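Local coordinates for mandelate racemase/muconate lactonizing protein (Thermobispora bispora, PDB 3VC5) that probably catalyses the magnesium-dependent dehydration of D-glucarate to 5-dehydro-4-deoxy-D-glucarate, as a member of the mandelate racemase/muconate lactonizing enzyme family, at residues 33-38 / 372-377; 338-343 / 419-424; 63-68 / 142-147. All coordinates share one frame; numbering follows the deposited sequence.

Contact 1. Residues 33-38 / 372-377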
loop_
_atom_site.group_PDB
_atom_site.type_symbol
_atom_site.label_atom_id
_atom_site.label_comp_id
_atom_site.label_asym_id
_atom_site.label_seq_id
_atom_site.Cartn_x
_atom_site.Cartn_y
_atom_site.Cartn_z
ATOM N N VAL A 33 -24.017 -6.555 19.569
ATOM C CA VAL A 33 -24.518 -5.501 20.476
ATOM C C VAL A 33 -25.530 -4.660 19.721
ATOM O O VAL A 33 -25.527 -4.623 18.459
ATOM C CB VAL A 33 -23.374 -4.576 20.988
ATOM C CG1 VAL A 33 -22.401 -5.351 21.885
ATOM C CG2 VAL A 33 -22.640 -3.879 19.824
ATOM N N ALA A 34 -26.418 -4.013 20.467
ATOM C CA ALA A 34 -27.345 -3.041 19.866
ATOM C C ALA A 34 -27.341 -1.808 20.726
ATOM O O ALA A 34 -27.197 -1.904 21.966
ATOM C CB ALA A 34 -28.768 -3.603 19.754
ATOM N N PHE A 35 -27.500 -0.643 20.092
ATOM C CA PHE A 35 -27.536 0.610 20.858
ATOM C C PHE A 35 -28.508 1.584 20.181
ATOM O O PHE A 35 -28.899 1.368 19.031
ATOM C CB PHE A 35 -26.128 1.198 21.012
ATOM C CG PHE A 35 -25.351 1.229 19.718
ATOM C CD1 PHE A 35 -25.489 2.324 18.844
ATOM C CD2 PHE A 35 -24.455 0.195 19.401
ATOM C CE1 PHE A 35 -24.771 2.350 17.602
ATOM C CE2 PHE A 35 -23.737 0.214 18.211
ATOM C CZ PHE A 35 -23.888 1.297 17.314
ATOM N N ARG A 36 -28.940 2.615 20.910
ATOM C CA ARG A 36 -30.001 3.508 20.445
ATOM C C ARG A 36 -29.493 4.426 19.354
ATOM O O ARG A 36 -28.329 4.902 19.410
ATOM C CB ARG A 36 -30.516 4.354 21.623
ATOM C CG ARG A 36 -31.203 3.501 22.678
ATOM C CD ARG A 36 -31.666 4.325 23.883
ATOM N NE ARG A 36 -30.590 5.176 24.415
ATOM C CZ ARG A 36 -29.677 4.787 25.307
ATOM N NH1 ARG A 36 -29.700 3.550 25.806
ATOM N NH2 ARG A 36 -28.739 5.643 25.710
ATOM N N ASP A 37 -30.353 4.689 18.364
ATOM C CA ASP A 37 -30.007 5.570 17.262
ATOM C C ASP A 37 -31.238 6.435 16.988
ATOM O O ASP A 37 -32.342 5.912 16.977
ATOM C CB ASP A 37 -29.754 4.713 16.008
ATOM C CG ASP A 37 -28.923 5.433 14.947
ATOM O OD1 ASP A 37 -28.222 6.404 15.270
ATOM O OD2 ASP A 37 -28.942 4.987 13.775
ATOM N N PRO A 38 -31.052 7.745 16.745
ATOM C CA PRO A 38 -32.223 8.593 16.404
ATOM C C PRO A 38 -32.773 8.297 15.004
ATOM O O PRO A 38 -32.146 7.541 14.241
ATOM C CB PRO A 38 -31.649 10.024 16.464
ATOM C CG PRO A 38 -30.353 9.922 17.221
ATOM C CD PRO A 38 -29.814 8.543 16.878
ATOM N N ASP A 372 -24.774 9.603 21.265
ATOM C CA ASP A 372 -24.954 10.282 22.553
ATOM C C ASP A 372 -24.270 9.629 23.751
ATOM O O ASP A 372 -24.854 9.476 24.794
ATOM C CB ASP A 372 -26.426 10.499 22.808
ATOM C CG ASP A 372 -26.714 11.742 23.637
ATOM O OD1 ASP A 372 -25.901 12.644 23.726
ATOM O OD2 ASP A 372 -27.753 11.747 24.234
ATOM N N GLY A 373 -23.016 9.291 23.572
ATOM C CA GLY A 373 -22.160 8.818 24.652
ATOM C C GLY A 373 -22.193 7.325 24.876
ATOM O O GLY A 373 -21.397 6.815 25.676
ATOM N N GLN A 374 -23.067 6.600 24.164
ATOM C CA GLN A 374 -23.085 5.126 24.320
ATOM C C GLN A 374 -21.748 4.537 23.860
ATOM O O GLN A 374 -21.246 4.893 22.790
ATOM C CB GLN A 374 -24.215 4.489 23.496
ATOM C CG GLN A 374 -25.628 4.913 23.918
ATOM C CD GLN A 374 -26.684 4.492 22.933
ATOM O OE1 GLN A 374 -27.405 3.509 23.148
ATOM N NE2 GLN A 374 -26.783 5.226 21.831
ATOM N N ASP A 375 -21.182 3.604 24.620
ATOM C CA ASP A 375 -19.928 3.012 24.189
ATOM C C ASP A 375 -19.632 1.751 24.977
ATOM O O ASP A 375 -20.264 1.514 26.018
ATOM C CB ASP A 375 -18.777 4.000 24.322
ATOM C CG ASP A 375 -17.721 3.838 23.217
ATOM O OD1 ASP A 375 -17.596 2.722 22.638
ATOM O OD2 ASP A 375 -17.024 4.840 22.925
ATOM N N VAL A 376 -18.719 0.932 24.445
ATOM C CA VAL A 376 -18.242 -0.254 25.151
ATOM C C VAL A 376 -16.793 -0.113 25.629
ATOM O O VAL A 376 -16.230 -1.081 26.180
ATOM C CB VAL A 376 -18.397 -1.549 24.293
ATOM C CG1 VAL A 376 -19.879 -1.848 24.031
ATOM C CG2 VAL A 376 -17.576 -1.418 23.003
ATOM N N VAL A 377 -16.163 1.048 25.418
ATOM C CA VAL A 377 -14.809 1.257 25.966
ATOM C C VAL A 377 -14.904 2.306 27.078
ATOM O O VAL A 377 -15.866 3.086 27.125
ATOM C CB VAL A 377 -13.773 1.682 24.904
ATOM C CG1 VAL A 377 -13.741 0.650 23.748
ATOM C CG2 VAL A 377 -14.127 3.064 24.338
#
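The side-chain amide of Q374 lies against the guanidinium of R36, the two planes 24° apart and stacked, with OE1 over the middle of the guanidinium face, 3.4 Å from R36 CZ. The same amide grips the backbone of R36 at both ends. Its oxygen takes the backbone N-H: R36 N to Q374 OE1 measures 2.9 Å, the donor coming in on a lone pair in the carbonyl plane. Its nitrogen gives a proton back, Q374 NE2 to R36 O also being 2.9 Å, with the acceptor nearly in the amide plane and the N-H pointing fairly straight at it. Gripped twice by one residue, the amide cannot readily turn over, and the side chain serves as a stand-in for a neighbouring strand where R36 ends strand 25-36. That strand is an outermost one of the three-stranded antiparallel sheet in the N-terminal capping domain of the enolase superfamily; Q374 belongs to the long loop before strand 388-390, in the C-terminal barrel domain, so the amide joins the two domains. F35 CB also touches the amide oxygen, 3.4 Å from Q374 OE1. The F35 ring then leads away from the loop, since CG stands between the backbone N and the carbonyl carbon (chi1 47°), and packs on A51 and R53 of strand 50-60. R36 reaches back over the amide because its chain bends at chi3 (-50°), and the two side chains cross at about a right angle. NE2 has a second acceptor in Q371 O, while Q371 NE2 donates to R36 O as well, making that carbonyl a shared acceptor. The guanidinium charge facing OE1 would probably polarise the amide carbonyl further.

Contact 2. Residues 338-343 / 419-424. With PO4 (phosphate ion), chain B.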
loop_
_atom_site.group_PDB
_atom_site.type_symbol
_atom_site.label_atom_id
_atom_site.label_comp_id
_atom_site.label_asym_id
_atom_site.label_seq_id
_atom_site.Cartn_x
_atom_site.Cartn_y
_atom_site.Cartn_z
ATOM N N HIS A 338 -15.544 7.447 5.151
ATOM C CA HIS A 338 -16.956 7.160 5.355
ATOM C C HIS A 338 -17.158 6.540 6.744
ATOM O O HIS A 338 -16.300 5.769 7.247
ATOM C CB HIS A 338 -17.437 6.200 4.244
ATOM C CG HIS A 338 -18.744 5.517 4.539
ATOM N ND1 HIS A 338 -18.830 4.290 5.189
ATOM C CD2 HIS A 338 -20.023 5.891 4.265
ATOM C CE1 HIS A 338 -20.109 3.942 5.295
ATOM N NE2 HIS A 338 -20.853 4.908 4.752
ATOM N N SER A 339 -18.329 6.819 7.312
ATOM C CA SER A 339 -18.718 6.307 8.617
ATOM C C SER A 339 -20.059 5.537 8.516
ATOM O O SER A 339 -20.920 5.890 7.687
ATOM C CB SER A 339 -18.818 7.482 9.611
ATOM O OG SER A 339 -19.351 7.046 10.843
ATOM N N ASN A 340 -20.239 4.513 9.362
ATOM C CA ASN A 340 -21.573 4.004 9.716
ATOM C C ASN A 340 -21.703 4.123 11.249
ATOM O O ASN A 340 -20.668 4.220 11.959
ATOM C CB ASN A 340 -21.754 2.536 9.349
ATOM C CG ASN A 340 -22.044 2.315 7.883
ATOM O OD1 ASN A 340 -21.229 1.716 7.188
ATOM N ND2 ASN A 340 -23.203 2.766 7.407
ATOM N N SER A 341 -22.932 4.091 11.770
ATOM C CA SER A 341 -23.131 4.183 13.230
ATOM C C SER A 341 -22.147 3.259 13.916
ATOM O O SER A 341 -22.116 2.057 13.592
ATOM C CB SER A 341 -24.532 3.690 13.555
ATOM O OG SER A 341 -25.481 4.466 12.832
ATOM N N HIS A 342 -21.391 3.770 14.892
ATOM C CA HIS A 342 -20.271 2.972 15.407
ATOM C C HIS A 342 -19.882 3.403 16.814
ATOM O O HIS A 342 -20.326 4.448 17.325
ATOM C CB HIS A 342 -19.036 3.116 14.469
ATOM C CG HIS A 342 -18.415 4.484 14.488
ATOM N ND1 HIS A 342 -17.581 4.892 15.511
ATOM C CD2 HIS A 342 -18.574 5.568 13.678
ATOM C CE1 HIS A 342 -17.202 6.147 15.298
ATOM N NE2 HIS A 342 -17.795 6.583 14.196
ATOM N N LEU A 343 -19.057 2.579 17.453
ATOM C CA LEU A 343 -18.639 2.822 18.829
ATOM C C LEU A 343 -17.144 3.173 18.903
ATOM O O LEU A 343 -16.520 3.553 17.884
ATOM C CB LEU A 343 -18.995 1.588 19.676
ATOM C CG LEU A 343 -20.473 1.214 19.627
ATOM C CD1 LEU A 343 -20.676 -0.052 20.462
ATOM C CD2 LEU A 343 -21.336 2.362 20.168
ATOM N N ARG A 419 -32.510 -7.701 13.648
ATOM C CA ARG A 419 -31.388 -8.595 13.366
ATOM C C ARG A 419 -30.603 -8.196 12.125
ATOM O O ARG A 419 -29.445 -8.589 11.982
ATOM C CB ARG A 419 -31.859 -10.040 13.229
ATOM C CG ARG A 419 -32.321 -10.638 14.558
ATOM C CD ARG A 419 -31.132 -10.844 15.465
ATOM N NE ARG A 419 -31.441 -11.350 16.813
ATOM C CZ ARG A 419 -31.583 -10.573 17.887
ATOM N NH1 ARG A 419 -31.507 -9.251 17.777
ATOM N NH2 ARG A 419 -31.804 -11.119 19.079
ATOM N N THR A 420 -31.223 -7.406 11.252
ATOM C CA THR A 420 -30.555 -6.915 10.026
ATOM C C THR A 420 -31.065 -5.504 9.744
ATOM O O THR A 420 -32.276 -5.265 9.749
ATOM C CB THR A 420 -30.839 -7.812 8.783
ATOM O OG1 THR A 420 -30.294 -9.111 9.015
ATOM C CG2 THR A 420 -30.205 -7.236 7.536
ATOM N N ARG A 421 -30.131 -4.583 9.495
ATOM C CA ARG A 421 -30.477 -3.202 9.210
ATOM C C ARG A 421 -31.411 -3.133 8.012
ATOM O O ARG A 421 -31.129 -3.729 6.949
ATOM C CB ARG A 421 -29.207 -2.381 8.952
ATOM C CG ARG A 421 -29.527 -0.964 8.519
ATOM C CD ARG A 421 -28.283 -0.129 8.335
ATOM N NE ARG A 421 -28.631 1.202 7.861
ATOM C CZ ARG A 421 -27.761 2.148 7.501
ATOM N NH1 ARG A 421 -26.458 1.919 7.545
ATOM N NH2 ARG A 421 -28.205 3.333 7.082
ATOM N N ASP A 422 -32.507 -2.385 8.153
ATOM C CA ASP A 422 -33.471 -2.256 7.067
ATOM C C ASP A 422 -34.164 -0.878 7.092
ATOM O O ASP A 422 -35.348 -0.771 7.447
ATOM C CB ASP A 422 -34.477 -3.416 7.122
ATOM C CG ASP A 422 -35.459 -3.423 5.932
ATOM O OD1 ASP A 422 -35.220 -2.724 4.905
ATOM O OD2 ASP A 422 -36.482 -4.145 6.035
ATOM N N ASP A 423 -33.430 0.165 6.683
ATOM C CA ASP A 423 -33.979 1.535 6.653
ATOM C C ASP A 423 -35.241 1.612 5.801
ATOM O O ASP A 423 -36.162 2.355 6.121
ATOM C CB ASP A 423 -32.992 2.545 6.050
ATOM C CG ASP A 423 -31.660 2.609 6.786
ATOM O OD1 ASP A 423 -31.407 1.813 7.706
ATOM O OD2 ASP A 423 -30.823 3.450 6.406
ATOM N N GLU A 424 -35.263 0.886 4.675
ATOM C CA GLU A 424 -36.397 0.992 3.758
ATOM C C GLU A 424 -37.666 0.338 4.311
ATOM O O GLU A 424 -38.767 0.908 4.218
ATOM C CB GLU A 424 -36.030 0.405 2.389
ATOM C CG GLU A 424 -37.084 0.589 1.316
ATOM C CD GLU A 424 -36.674 -0.096 0.030
ATOM O OE1 GLU A 424 -36.272 -1.280 0.077
ATOM O OE2 GLU A 424 -36.711 0.548 -1.025
HETATM P P PO4 B . -26.013 6.161 6.837
HETATM O O1 PO4 B . -27.419 6.571 6.629
HETATM O O2 PO4 B . -25.768 6.321 8.322
HETATM O O3 PO4 B . -25.800 4.755 6.458
HETATM O O4 PO4 B . -25.169 7.026 6.049
#
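R421 sets out with CG anti to its N (chi1 174°) and stays extended as far as NE, a straight arm that carries its guanidinium from just before helix 423-430 toward the loop 338-343. From that loop N340 comes to meet it, its CG beside the backbone N, and the amide plane stands 85° from the guanidinium plane. The end of the N340 amide meets the guanidinium edge near NH1. The firmer holds on R421 come from its own segment and from a bound phosphate. D423 takes it side-on: R421 NE reaches D423 OD1 at 2.8 Å in an almost perfectly straight bond (179°), and R421 NH2 forms a salt bridge of 2.7 Å to D423 OD2, on the syn lone pair. This two-point grip fixes the rotation of the guanidinium; NH2, shared with D423, and NH1 then meet the anion. Both converge on one oxygen, R421 NH2 to PO4 O3 at 2.9 Å and R421 NH1 to the same PO4 O3 at 3.1 Å, the second bond more bent. D423 OD2 is also held by N42, so the carboxylate that positions R421 is itself positioned. The phosphate, probably from the crystallisation liquor, is also hydrogen-bonded to N42, H47, K211 and H367, a surround of lysine, histidine and asparagine that, with R421, suits an anion. H338, a predicted proton acceptor, is in the loop itself; the side chain of R421 is about 7 Å from that of K211, the other one, and that of N340 about 7 Å from that of N287, which binds magnesium in this protein though none is bound in this chain. The arrangement is typical of the enolase-superfamily active site, where residues at the C-terminal ends of the barrel strands meet others from outside the barrel; the phosphate might mark a carboxylate position of the sugar-acid substrate.

Contact 3. Residues 63-68 / 142-147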
loop_
_atom_site.group_PDB
_atom_site.type_symbol
_atom_site.label_atom_id
_atom_site.label_comp_id
_atom_site.label_asym_id
_atom_site.label_seq_id
_atom_site.Cartn_x
_atom_site.Cartn_y
_atom_site.Cartn_z
ATOM N N GLY A 63 -2.460 -14.085 27.025
ATOM C CA GLY A 63 -3.516 -13.277 27.644
ATOM C C GLY A 63 -3.572 -11.819 27.193
ATOM O O GLY A 63 -4.289 -11.009 27.774
ATOM N N ILE A 64 -2.828 -11.464 26.153
ATOM C CA ILE A 64 -2.922 -10.103 25.618
ATOM C C ILE A 64 -4.186 -10.034 24.765
ATOM O O ILE A 64 -4.462 -10.946 23.991
ATOM C CB ILE A 64 -1.695 -9.729 24.760
ATOM C CG1 ILE A 64 -0.396 -9.962 25.535
ATOM C CG2 ILE A 64 -1.804 -8.284 24.265
ATOM C CD1 ILE A 64 0.815 -9.358 24.857
ATOM N N THR A 65 -4.963 -8.965 24.908
ATOM C CA THR A 65 -6.228 -8.848 24.173
ATOM C C THR A 65 -6.183 -7.732 23.151
ATOM O O THR A 65 -5.466 -6.734 23.307
ATOM C CB THR A 65 -7.394 -8.563 25.116
ATOM O OG1 THR A 65 -7.148 -7.309 25.776
ATOM C CG2 THR A 65 -7.499 -9.706 26.135
ATOM N N GLY A 66 -6.935 -7.933 22.084
ATOM C CA GLY A 66 -7.113 -6.902 21.064
ATOM C C GLY A 66 -8.592 -6.799 20.719
ATOM O O GLY A 66 -9.330 -7.809 20.772
ATOM N N LEU A 67 -9.023 -5.587 20.355
ATOM C CA LEU A 67 -10.426 -5.313 20.035
ATOM C C LEU A 67 -10.646 -4.983 18.555
ATOM O O LEU A 67 -9.830 -4.269 17.924
ATOM C CB LEU A 67 -10.945 -4.144 20.858
ATOM C CG LEU A 67 -10.944 -4.407 22.369
ATOM C CD1 LEU A 67 -11.291 -3.092 23.088
ATOM C CD2 LEU A 67 -11.923 -5.533 22.756
ATOM N N GLY A 68 -11.757 -5.464 18.022
ATOM C CA GLY A 68 -12.217 -5.052 16.682
ATOM C C GLY A 68 -13.710 -4.817 16.741
ATOM O O GLY A 68 -14.384 -5.232 17.689
ATOM N N GLN A 142 -0.510 -6.286 18.507
ATOM C CA GLN A 142 0.861 -5.952 18.111
ATOM C C GLN A 142 1.342 -4.657 18.767
ATOM O O GLN A 142 2.487 -4.566 19.218
ATOM C CB GLN A 142 0.983 -5.824 16.596
ATOM C CG GLN A 142 0.769 -7.096 15.822
ATOM C CD GLN A 142 0.973 -6.865 14.336
ATOM O OE1 GLN A 142 1.726 -5.945 13.919
ATOM N NE2 GLN A 142 0.291 -7.662 13.521
ATOM N N GLY A 143 0.491 -3.629 18.780
ATOM C CA GLY A 143 0.826 -2.385 19.463
ATOM C C GLY A 143 1.077 -2.606 20.954
ATOM O O GLY A 143 2.045 -2.070 21.523
ATOM N N LYS A 144 0.210 -3.371 21.611
ATOM C CA LYS A 144 0.426 -3.659 23.043
ATOM C C LYS A 144 1.749 -4.396 23.272
ATOM O O LYS A 144 2.481 -4.118 24.243
ATOM C CB LYS A 144 -0.726 -4.462 23.629
ATOM C CG LYS A 144 -2.030 -3.674 23.677
ATOM C CD LYS A 144 -3.136 -4.487 24.335
ATOM C CE LYS A 144 -4.491 -3.764 24.291
ATOM N NZ LYS A 144 -5.522 -4.546 24.981
ATOM N N ALA A 145 2.062 -5.337 22.387
ATOM C CA ALA A 145 3.301 -6.100 22.559
ATOM C C ALA A 145 4.511 -5.172 22.424
ATOM O O ALA A 145 5.515 -5.358 23.107
ATOM C CB ALA A 145 3.392 -7.271 21.554
ATOM N N ALA A 146 4.406 -4.174 21.540
ATOM C CA ALA A 146 5.519 -3.278 21.239
ATOM C C ALA A 146 5.502 -2.056 22.164
ATOM O O ALA A 146 6.450 -1.246 22.161
ATOM C CB ALA A 146 5.483 -2.861 19.760
ATOM N N GLY A 147 4.442 -1.934 22.978
ATOM C CA GLY A 147 4.235 -0.722 23.793
ATOM C C GLY A 147 4.025 0.531 22.940
ATOM O O GLY A 147 4.366 1.623 23.353
#
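I64 and K144 run alongside one another, pointing opposite ways, while T65 and K144 cross at a slant. Along the first pair the contact is aliphatic: I64 CG2, set anti to the backbone N, lies 4.0 Å from K144 CB and equally 4.0 Å from K144 CD, and the methyl thus rides against the stem of the lysine. K144 leaves the helix with CG beside the backbone N (chi1 -67°) and is fully extended from there, long enough to take its ammonium past I64 to T65, the first residue of strand 65-71. There K144 NZ donates to T65 O at 2.8 Å, approaching from above the carbonyl plane, 42° out of it. T65 OG1 is 3.3 Å from K144 NZ, though the T65 side chain starts out away from the helix and packs on E57 and V59 of strand 50-60. Here the last turn of helix 123-146 leans on strand 65-71, an outermost strand of the antiparallel sheet, within the N-terminal capping domain of the enolase superfamily. A leucine at K144 would probably leave T65 O without its ammonium donor and lose the polar half of this helix-to-strand tie. Just beyond K144 the helix stops in a Schellman motif, with G147 at positive phi as the C-prime residue and its N bonded to K144 O. One turn earlier D140 accepts from L67 N, a second polar link to the strand.

Overall arrangement
Contact 1 is partly buried, whereas contacts 2 and 3 are surface contacts, contact 2 burying by far the less. Contacts 1 and 3 reach the same antiparallel sheet at its two outermost strands, 25-36 and 65-71; the centres of the two contacts lie about 24 Å apart. One ties the sheet to the barrel domain, the other to a helix of its own domain. Contacts 1 and 2 touch, with F35 and Q374 packing on L343, and their centres are about 12 Å apart. The chemistry follows place: paired amide-to-backbone bonds between domains in contact 1, charged groups around an anion near the active site in contact 2, and one lysine bonded to a strand carbonyl in contact 3.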